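Local structure of alginate lyase A1-II' (Sphingomonas sp. A1, 2CWS) at residues P101-I107 / G203-D208. The protein probably depolymerises alginate as a polysaccharide lyase of family 7, the chain here being its alginate lyase domain. Residues are numbered along the deposited sequence.
With SO4 (sulfate ion), chain B.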
# COMPACT_ATOMS: atom_id res chain seq x y z
N PRO A 101 2.14 0.18 16.35
CA PRO A 101 2.21 1.33 17.23
C PRO A 101 1.19 1.19 18.34
O PRO A 101 0.35 0.27 18.32
CB PRO A 101 1.86 2.52 16.32
CG PRO A 101 0.79 1.90 15.42
CD PRO A 101 1.29 0.47 15.16
N SER A 102 1.17 2.12 19.30
CA SER A 102 0.22 2.06 20.38
C SER A 102 -1.23 2.04 19.88
O SER A 102 -2.09 1.45 20.53
CB SER A 102 0.41 3.23 21.34
OG SER A 102 1.69 3.18 21.97
N SER A 103 -1.50 2.69 18.75
CA SER A 103 -2.91 2.73 18.29
C SER A 103 -3.40 1.36 17.84
O SER A 103 -4.60 1.15 17.72
CB SER A 103 -3.06 3.68 17.10
OG SER A 103 -2.52 3.03 15.92
N GLY A 104 -2.49 0.43 17.53
CA GLY A 104 -2.93 -0.90 17.09
C GLY A 104 -3.29 -0.95 15.63
O GLY A 104 -3.88 -1.95 15.22
N LYS A 105 -2.93 0.02 14.80
CA LYS A 105 -3.44 0.03 13.41
C LYS A 105 -2.36 0.54 12.46
O LYS A 105 -1.77 1.59 12.67
CB LYS A 105 -4.68 0.92 13.33
CG LYS A 105 -5.30 0.96 11.94
CD LYS A 105 -6.40 1.98 11.79
CE LYS A 105 -7.61 1.64 12.64
NZ LYS A 105 -8.73 2.66 12.48
N ILE A 106 -2.16 -0.23 11.35
CA ILE A 106 -1.35 0.24 10.24
C ILE A 106 -2.06 -0.17 8.95
O ILE A 106 -2.96 -0.98 8.95
CB ILE A 106 0.10 -0.30 10.23
CG1 ILE A 106 0.14 -1.82 9.95
CG2 ILE A 106 0.81 0.06 11.51
CD1 ILE A 106 1.59 -2.33 9.76
N ILE A 107 -1.65 0.49 7.85
CA ILE A 107 -2.10 0.14 6.50
C ILE A 107 -0.93 -0.52 5.80
O ILE A 107 0.18 0.04 5.76
CB ILE A 107 -2.66 1.37 5.76
CG1 ILE A 107 -4.00 1.75 6.34
CG2 ILE A 107 -2.72 1.13 4.24
CD1 ILE A 107 -4.54 3.10 5.88
N GLY A 203 3.46 -1.59 1.97
CA GLY A 203 4.53 -1.36 2.95
C GLY A 203 3.94 -1.14 4.33
O GLY A 203 3.21 -2.04 4.82
N ASN A 204 4.24 0.01 4.94
CA ASN A 204 3.92 0.22 6.37
C ASN A 204 3.53 1.68 6.52
O ASN A 204 4.38 2.56 6.68
CB ASN A 204 5.14 -0.13 7.20
CG ASN A 204 4.97 0.07 8.68
OD1 ASN A 204 6.03 -0.08 9.40
ND2 ASN A 204 3.84 0.42 9.15
N TYR A 205 2.22 1.95 6.53
CA TYR A 205 1.68 3.30 6.63
C TYR A 205 1.04 3.35 8.02
O TYR A 205 -0.01 2.74 8.26
CB TYR A 205 0.71 3.53 5.50
CG TYR A 205 -0.01 4.87 5.47
CD1 TYR A 205 0.54 6.03 6.00
CD2 TYR A 205 -1.24 4.93 4.83
CE1 TYR A 205 -0.15 7.23 5.91
CE2 TYR A 205 -1.94 6.12 4.73
CZ TYR A 205 -1.40 7.26 5.31
OH TYR A 205 -2.04 8.47 5.20
N VAL A 206 1.70 4.02 8.95
CA VAL A 206 1.40 3.82 10.37
C VAL A 206 0.26 4.72 10.84
O VAL A 206 0.40 5.93 10.79
CB VAL A 206 2.67 4.16 11.19
CG1 VAL A 206 2.43 3.84 12.67
CG2 VAL A 206 3.90 3.39 10.67
N GLN A 207 -0.85 4.09 11.29
CA GLN A 207 -2.01 4.91 11.68
C GLN A 207 -1.94 5.29 13.15
O GLN A 207 -2.78 4.98 13.98
CB GLN A 207 -3.35 4.20 11.34
CG GLN A 207 -3.37 3.73 9.86
CD GLN A 207 -3.27 4.87 8.90
OE1 GLN A 207 -4.14 5.74 8.77
NE2 GLN A 207 -2.14 4.92 8.16
N ASP A 208 -0.86 5.98 13.46
CA ASP A 208 -0.56 6.53 14.80
C ASP A 208 0.49 7.60 14.56
O ASP A 208 1.54 7.30 14.00
CB ASP A 208 -0.04 5.45 15.73
CG ASP A 208 0.19 5.86 17.16
OD1 ASP A 208 0.04 4.98 18.06
OD2 ASP A 208 0.48 7.05 17.38
S SO4 B . -2.62 8.78 1.86
O1 SO4 B . -1.81 7.53 1.34
O2 SO4 B . -3.43 9.38 0.82
O3 SO4 B . -3.49 8.40 2.90
O4 SO4 B . -1.68 9.79 2.33
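How a turn is pinned to the loop that leaves the neighbouring strand can be followed residue by residue from Pro101, whose CG packs 3.7 Å from Val206 CG1. Pro101 opens a type I beta turn, closed by Gly104 N bonding to Pro101 O at 3.0 Å. Within this turn Ser103 N donates to Asp208 OD1 (2.8 Å), while OD2 of the same carboxylate bonds to Thr210. Ser103 OG donates to Gln207 O (2.8 Å) and accepts from Lys105 N (3.2 Å) in an ST turn. At the phi of 82° and psi of 15° of Gly104, a CB would jam against Ser103 O, so a residue without a side chain fits. Gln207 N, at the centre of an inverse gamma turn just past strand 204-206, donates a hydrogen bond to Lys105 O (3.0 Å). The fold is the concanavalin-like jelly roll, two antiparallel sheets packed face to face, and here strand 106-114 runs antiparallel to strand 204-206, whose other edge meets strand 67-72. Pairing begins with Ile106 and Val206, a non-hydrogen-bonded pair; both face the second sheet, where they touch Ala216 and Ala53 respectively. Ile107 and Tyr205 form the hydrogen-bonded pair (Ile107 N to Tyr205 O 2.8 Å, Tyr205 N to Ile107 O 2.9 Å), with side chains on the other face. There Ile107 CD1 lies 3.7 Å from Gln207 CD and 3.9 Å from Tyr205 CD2, and Tyr205 OH donates to O3 of a sulfate (2.7 Å), probably from the crystallisation liquor, that Arg67 and His112 also bind.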